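Putative thioesterase (Novosphingobium aromaticivorans, PDB 3CJY) probably hydrolyses acyl-CoA thioesters with a pair of hotdog domains, and binds calcium. Local coordinates at residues Ala33-Phe36 with Gly37-Met41; Glu158-Gly162 with Arg163-Trp167; Asp186-Pro189 with Ile190-Gly193. All coordinates share one frame; numbering follows the deposited sequence.

Overall arrangement
Three local contacts follow one another along the chain, each between directly adjoining segments, so none encloses a loop and none nests in or crosses another. Contact 1 belongs to the N-terminal hotdog domain, where strand 34-35 turns into helix 37-52. Contact 2 comes in the C-terminal domain, at the turn that starts strand 163-170, and contact 3 at the beginning of helix 188-196. Contacts 1 and 3, with centres about 13 Å apart, touch across the two domains: Phe36 and the first two glycines of helix 37-52 meet Asp186, and Phe36 also touches Phe187. Contact 3 also touches contact 2, where Ala191 packs on Thr164, whereas contacts 1 and 2 stay about 10 Å apart at their nearest atoms.

Contact 1: Ala33-Phe36 with Gly37-Met41; sequences AYLF and GGASM
Phe36 and Ser40 meet through the backbone: Ser40 N donates to Phe36 O at 3.0 Å, with an N-H...O angle of 152°. Ala39 N, also 3.0 Å from Phe36 O, adds a weak bond. With CG anti to the backbone N (chi1 179°) and beside the carbonyl carbon, the Phe36 ring leans forward over the first residues of the helix. Gly38 comes over one ring face, its CA 4.1 Å from the centroid of the Phe36 ring and 16° off the normal, a CH-pi contact; with no side chain there, the glycine backbone can lie right against the ring. On the apolar side Ala39 CB is wedged between two neighbours, 3.8 Å from Leu35 CD1 and 4.1 Å from Phe36 CB. Phe36 is the N-cap residue here, and the chain passes straight from the short strand 34-35 into helix 37-52, the long helix of the N-terminal hotdog unit. Ser40 OG faces back toward the strand, touching Leu35 CD2 at 3.2 Å, and a water joins the two residues: it donates to Leu35 O at 2.8 Å and hydrogen-bonds Ser40 OG at 2.7 Å. Further out, Tyr145 stacks on the Phe36 ring and Met183 of helix 178-185 packs against it. The helix start reaches across to the other domain as well, Gly38 N making a weak hydrogen bond to Asp186 OD2, while Leu35 rests on Val21 and Leu25 and Ser40 on Phe63 of strand 56-63.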
loop_
_atom_site.group_PDB
_atom_site.type_symbol
_atom_site.label_atom_id
_atom_site.label_comp_id
_atom_site.label_asym_id
_atom_site.label_seq_id
_atom_site.Cartn_x
_atom_site.Cartn_y
_atom_site.Cartn_z
ATOM N N ALA A 33 10.702 18.435 15.725
ATOM C CA ALA A 33 9.471 18.934 15.135
ATOM C C ALA A 33 9.640 18.873 13.633
ATOM O O ALA A 33 10.468 19.606 13.046
ATOM C CB ALA A 33 9.213 20.318 15.571
ATOM N N TYR A 34 8.840 18.028 12.997
ATOM C CA TYR A 34 8.894 17.883 11.548
ATOM C C TYR A 34 7.488 17.663 11.036
ATOM O O TYR A 34 6.572 17.296 11.787
ATOM C CB TYR A 34 9.835 16.738 11.127
ATOM C CG TYR A 34 9.585 15.494 11.932
ATOM C CD1 TYR A 34 8.640 14.546 11.534
ATOM C CD2 TYR A 34 10.256 15.293 13.136
ATOM C CE1 TYR A 34 8.383 13.436 12.312
ATOM C CE2 TYR A 34 10.006 14.191 13.905
ATOM C CZ TYR A 34 9.063 13.276 13.499
ATOM O OH TYR A 34 8.866 12.175 14.300
ATOM N N LEU A 35 7.341 17.899 9.749
ATOM C CA LEU A 35 6.086 17.722 9.049
ATOM C C LEU A 35 5.597 16.289 9.211
ATOM O O LEU A 35 6.321 15.304 8.972
ATOM C CB LEU A 35 6.248 18.082 7.562
ATOM C CG LEU A 35 5.007 17.962 6.673
ATOM C CD1 LEU A 35 3.875 18.900 7.090
ATOM C CD2 LEU A 35 5.429 18.221 5.209
ATOM N N PHE A 36 4.366 16.224 9.712
ATOM C CA PHE A 36 3.622 14.980 9.879
ATOM C C PHE A 36 3.522 14.239 8.541
ATOM O O PHE A 36 3.154 14.807 7.527
ATOM C CB PHE A 36 2.228 15.330 10.465
ATOM C CG PHE A 36 1.318 14.163 10.688
ATOM C CD1 PHE A 36 1.767 12.988 11.239
ATOM C CD2 PHE A 36 -0.030 14.307 10.392
ATOM C CE1 PHE A 36 0.883 11.927 11.472
ATOM C CE2 PHE A 36 -0.918 13.255 10.599
ATOM C CZ PHE A 36 -0.448 12.083 11.162
ATOM N N GLY A 37 3.858 12.950 8.571
ATOM C CA GLY A 37 3.829 12.129 7.363
ATOM C C GLY A 37 2.478 12.160 6.679
ATOM O O GLY A 37 2.403 12.297 5.458
ATOM N N GLY A 38 1.417 12.021 7.486
ATOM C CA GLY A 38 0.068 12.048 6.965
ATOM C C GLY A 38 -0.274 13.344 6.279
ATOM O O GLY A 38 -1.063 13.385 5.316
ATOM N N ALA A 39 0.311 14.421 6.790
ATOM C CA ALA A 39 0.096 15.758 6.181
ATOM C C ALA A 39 0.819 15.798 4.844
ATOM O O ALA A 39 0.355 16.380 3.909
ATOM C CB ALA A 39 0.607 16.886 7.079
ATOM N N SER A 40 1.964 15.160 4.775
ATOM C CA SER A 40 2.704 15.075 3.511
ATOM C C SER A 40 1.826 14.369 2.468
ATOM O O SER A 40 1.715 14.833 1.324
ATOM C CB SER A 40 4.027 14.338 3.686
ATOM O OG SER A 40 4.923 15.172 4.418
HETATM N N MSE A 41 1.270 13.240 2.874
HETATM C CA MSE A 41 0.380 12.491 1.994
HETATM C C MSE A 41 -0.825 13.348 1.602
HETATM O O MSE A 41 -1.144 13.491 0.400
HETATM C CB MSE A 41 -0.078 11.163 2.579
HETATM C CG MSE A 41 -1.163 10.580 1.701
HETATM SE SE MSE A 41 -0.528 9.954 -0.079
HETATM C CE MSE A 41 0.166 8.269 0.559
HETATM O O HOH W 1 6.428 14.140 6.427
#

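Contact 2: Glu158-Gly162 with Arg163-Trp167; sequences EVPSG and RTRLW
A type II beta turn from Pro160 to Arg163 brings the chain into strand 163-170, closed by Arg163 N donating to Pro160 O at 3.0 Å with an N-H...O angle of 156°; the donor is tilted 31° from the carbonyl plane. Gly162 takes the positive phi (85°) of the turn's third position. The Arg163 chain then runs extended from CG to NE and crosses the proline ring, CD lying 3.7 Å from Pro160 CG, with Pro160 CB at the edge of the guanidinium. Val159 CG2 comes in beside the strand, 3.8 Å from Arg163 CB. In the C-terminal hotdog unit this strand pairs antiparallel with 149-153 and 220-230, and the turn sits at the surface at its beginning. Arg165 NH1 approaches Pro160 CD at 3.8 Å, and Arg163 CD lies over one face of the Arg165 guanidinium, offset toward its rim; Arg165 NE is held by a salt bridge to Asp223. Cutting Arg163 back to alanine is likely to take away the CD packing on the Pro160 ring and over the Arg165 guanidinium, leaving both less firmly backed. A water bonds Thr164 OG1 at 2.7 Å and donates weakly to Gly162 O.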
loop_
_atom_site.group_PDB
_atom_site.type_symbol
_atom_site.label_atom_id
_atom_site.label_comp_id
_atom_site.label_asym_id
_atom_site.label_seq_id
_atom_site.Cartn_x
_atom_site.Cartn_y
_atom_site.Cartn_z
ATOM N N GLU A 158 -10.300 -5.789 25.944
ATOM C CA GLU A 158 -9.673 -6.945 25.289
ATOM C C GLU A 158 -9.358 -6.761 23.799
ATOM O O GLU A 158 -9.646 -7.647 23.010
ATOM C CB GLU A 158 -10.601 -8.171 25.427
ATOM N N VAL A 159 -8.778 -5.633 23.413
ATOM C CA VAL A 159 -8.487 -5.405 21.978
ATOM C C VAL A 159 -7.529 -6.525 21.555
ATOM O O VAL A 159 -6.655 -6.893 22.305
ATOM C CB VAL A 159 -7.922 -3.999 21.706
ATOM C CG1 VAL A 159 -6.575 -3.824 22.386
ATOM C CG2 VAL A 159 -7.822 -3.719 20.182
ATOM N N PRO A 160 -7.736 -7.101 20.372
ATOM C CA PRO A 160 -6.858 -8.194 19.955
ATOM C C PRO A 160 -5.409 -7.782 19.744
ATOM O O PRO A 160 -5.072 -6.616 19.533
ATOM C CB PRO A 160 -7.450 -8.636 18.622
ATOM C CG PRO A 160 -8.875 -8.086 18.610
ATOM C CD PRO A 160 -8.829 -6.853 19.412
ATOM N N SER A 161 -4.568 -8.810 19.806
ATOM C CA SER A 161 -3.120 -8.668 19.633
ATOM C C SER A 161 -2.751 -7.878 18.414
ATOM O O SER A 161 -3.215 -8.168 17.310
ATOM C CB SER A 161 -2.474 -10.062 19.521
ATOM O OG SER A 161 -1.063 -9.966 19.609
ATOM N N GLY A 162 -1.954 -6.843 18.632
ATOM C CA GLY A 162 -1.441 -6.041 17.530
ATOM C C GLY A 162 -2.354 -4.932 17.043
ATOM O O GLY A 162 -1.971 -4.132 16.231
ATOM N N ARG A 163 -3.577 -4.930 17.536
ATOM C CA ARG A 163 -4.563 -3.931 17.151
ATOM C C ARG A 163 -4.665 -2.724 18.070
ATOM O O ARG A 163 -4.483 -2.812 19.291
ATOM C CB ARG A 163 -5.947 -4.560 16.959
ATOM C CG ARG A 163 -6.028 -5.707 15.946
ATOM C CD ARG A 163 -7.419 -6.177 15.752
ATOM N NE ARG A 163 -7.504 -7.250 14.758
ATOM C CZ ARG A 163 -7.687 -7.074 13.448
ATOM N NH1 ARG A 163 -7.780 -5.883 12.919
ATOM N NH2 ARG A 163 -7.750 -8.130 12.634
ATOM N N THR A 164 -4.999 -1.616 17.432
ATOM C CA THR A 164 -5.293 -0.328 18.098
ATOM C C THR A 164 -6.475 0.291 17.359
ATOM O O THR A 164 -6.449 0.443 16.125
ATOM C CB THR A 164 -4.090 0.602 18.133
ATOM O OG1 THR A 164 -3.062 0.031 18.965
ATOM C CG2 THR A 164 -4.480 2.001 18.643
ATOM N N ARG A 165 -7.532 0.574 18.117
ATOM C CA ARG A 165 -8.749 1.208 17.580
ATOM C C ARG A 165 -9.047 2.495 18.326
ATOM O O ARG A 165 -9.233 2.507 19.533
ATOM C CB ARG A 165 -9.924 0.260 17.634
ATOM C CG ARG A 165 -9.738 -0.968 16.812
ATOM C CD ARG A 165 -10.749 -2.054 17.048
ATOM N NE ARG A 165 -10.695 -2.999 15.949
ATOM C CZ ARG A 165 -10.957 -4.284 16.046
ATOM N NH1 ARG A 165 -11.243 -4.799 17.227
ATOM N NH2 ARG A 165 -10.897 -5.045 14.968
ATOM N N LEU A 166 -8.953 3.597 17.589
ATOM C CA LEU A 166 -9.170 4.938 18.125
ATOM C C LEU A 166 -10.297 5.666 17.384
ATOM O O LEU A 166 -10.418 5.548 16.161
ATOM C CB LEU A 166 -7.870 5.754 17.931
ATOM C CG LEU A 166 -6.609 5.180 18.536
ATOM C CD1 LEU A 166 -5.441 6.126 18.126
ATOM C CD2 LEU A 166 -6.710 5.138 20.006
ATOM N N TRP A 167 -11.090 6.430 18.125
ATOM C CA TRP A 167 -11.996 7.393 17.537
ATOM C C TRP A 167 -11.199 8.702 17.425
ATOM O O TRP A 167 -10.614 9.202 18.403
ATOM C CB TRP A 167 -13.260 7.625 18.373
ATOM C CG TRP A 167 -14.282 6.560 18.306
ATOM C CD1 TRP A 167 -14.617 5.696 19.299
ATOM C CD2 TRP A 167 -15.115 6.241 17.197
ATOM N NE1 TRP A 167 -15.629 4.880 18.892
ATOM C CE2 TRP A 167 -15.935 5.156 17.590
ATOM C CE3 TRP A 167 -15.251 6.734 15.918
ATOM C CZ2 TRP A 167 -16.913 4.609 16.738
ATOM C CZ3 TRP A 167 -16.208 6.181 15.074
ATOM C CH2 TRP A 167 -17.021 5.145 15.486
HETATM O O HOH W 2 -1.411 -1.809 17.856
#

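Contact 3: Asp186-Pro189 with Ile190-Gly193; sequences DFLP and IALG
Phe187 O takes two backbone donors from the following turn: Ile190 N at 3.0 Å, which stands above the carbonyl plane and so does not sit on a lone pair, and Ala191 N at 3.4 Å, a weak bond. The i to i+4 pattern, begun by that weak bond, continues with Leu192 N giving to Leu188 O at 2.9 Å and Gly193 N to Pro189 O at 3.0 Å (N-H...O angle 158°). Pro189 has no N-H to offer, which costs nothing in this first turn, where no preceding helical carbonyl awaits a donor. Among the side chains, Phe187 and Ile190 lie side by side and point the same way. Ile190 CG1 sits beside its backbone N (chi1 -68°), and the chain continues extended, which carries CD1 to 3.7 Å from Phe187 CD2, obliquely to the ring. Over on another flank Leu188 CD2 meets Ala191 CB at 4.0 Å. Outward from this turn, Leu188 and Ala191 both pack on Met224 of strand 220-230, while Pro189 and Leu192 share Leu255 of strand 247-256. Asp186, two residues ahead of the helix, has OD1 hydrogen-bonded to Gln253 NE2 and Asn207 ND2. A helix cradled in a curved antiparallel sheet is the hallmark of the hotdog fold, and this helix takes that place in the C-terminal unit.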
loop_
_atom_site.group_PDB
_atom_site.type_symbol
_atom_site.label_atom_id
_atom_site.label_comp_id
_atom_site.label_asym_id
_atom_site.label_seq_id
_atom_site.Cartn_x
_atom_site.Cartn_y
_atom_site.Cartn_z
ATOM N N ASP A 186 -2.114 7.984 8.962
ATOM C CA ASP A 186 -0.745 8.033 9.508
ATOM C C ASP A 186 -0.672 8.050 11.039
ATOM O O ASP A 186 0.323 8.494 11.630
ATOM C CB ASP A 186 0.037 9.166 8.894
ATOM C CG ASP A 186 1.564 9.022 9.093
ATOM O OD1 ASP A 186 2.088 7.908 8.966
ATOM O OD2 ASP A 186 2.229 10.040 9.386
ATOM N N PHE A 187 -1.697 7.498 11.674
ATOM C CA PHE A 187 -1.666 7.228 13.098
ATOM C C PHE A 187 -1.076 5.817 13.403
ATOM O O PHE A 187 -0.933 5.409 14.545
ATOM C CB PHE A 187 -3.055 7.377 13.712
ATOM C CG PHE A 187 -3.390 8.778 14.139
ATOM C CD1 PHE A 187 -3.422 9.815 13.216
ATOM C CD2 PHE A 187 -3.714 9.041 15.474
ATOM C CE1 PHE A 187 -3.714 11.096 13.587
ATOM C CE2 PHE A 187 -4.043 10.336 15.866
ATOM C CZ PHE A 187 -4.051 11.359 14.908
ATOM N N LEU A 188 -0.636 5.119 12.364
ATOM C CA LEU A 188 -0.072 3.772 12.564
ATOM C C LEU A 188 1.165 3.775 13.453
ATOM O O LEU A 188 1.399 2.797 14.123
ATOM C CB LEU A 188 0.186 3.021 11.248
ATOM C CG LEU A 188 -1.027 2.298 10.702
ATOM C CD1 LEU A 188 -0.846 1.891 9.258
ATOM C CD2 LEU A 188 -1.363 1.081 11.593
ATOM N N PRO A 189 2.010 4.833 13.399
ATOM C CA PRO A 189 3.141 4.780 14.367
ATOM C C PRO A 189 2.698 4.646 15.842
ATOM O O PRO A 189 3.354 4.004 16.652
ATOM C CB PRO A 189 3.918 6.063 14.045
ATOM C CG PRO A 189 3.592 6.333 12.599
ATOM C CD PRO A 189 2.172 5.938 12.421
ATOM N N ILE A 190 1.532 5.175 16.181
ATOM C CA ILE A 190 0.989 5.063 17.537
ATOM C C ILE A 190 0.605 3.605 17.784
ATOM O O ILE A 190 0.898 3.046 18.830
ATOM C CB ILE A 190 -0.226 6.015 17.740
ATOM C CG1 ILE A 190 0.260 7.480 17.703
ATOM C CG2 ILE A 190 -0.933 5.700 19.033
ATOM C CD1 ILE A 190 -0.854 8.470 17.688
ATOM N N ALA A 191 0.067 2.963 16.761
ATOM C CA ALA A 191 -0.311 1.557 16.877
ATOM C C ALA A 191 0.960 0.709 17.064
ATOM O O ALA A 191 0.966 -0.273 17.824
ATOM C CB ALA A 191 -1.046 1.082 15.627
ATOM N N LEU A 192 2.047 1.131 16.440
ATOM C CA LEU A 192 3.320 0.378 16.573
ATOM C C LEU A 192 3.824 0.476 18.009
ATOM O O LEU A 192 4.240 -0.512 18.614
ATOM C CB LEU A 192 4.344 0.874 15.574
ATOM C CG LEU A 192 5.706 0.216 15.683
ATOM C CD1 LEU A 192 5.602 -1.326 15.541
ATOM C CD2 LEU A 192 6.705 0.869 14.696
ATOM N N GLY A 193 3.763 1.683 18.570
ATOM C CA GLY A 193 4.228 1.922 19.940
ATOM C C GLY A 193 3.437 1.079 20.907
ATOM O O GLY A 193 3.960 0.541 21.857
#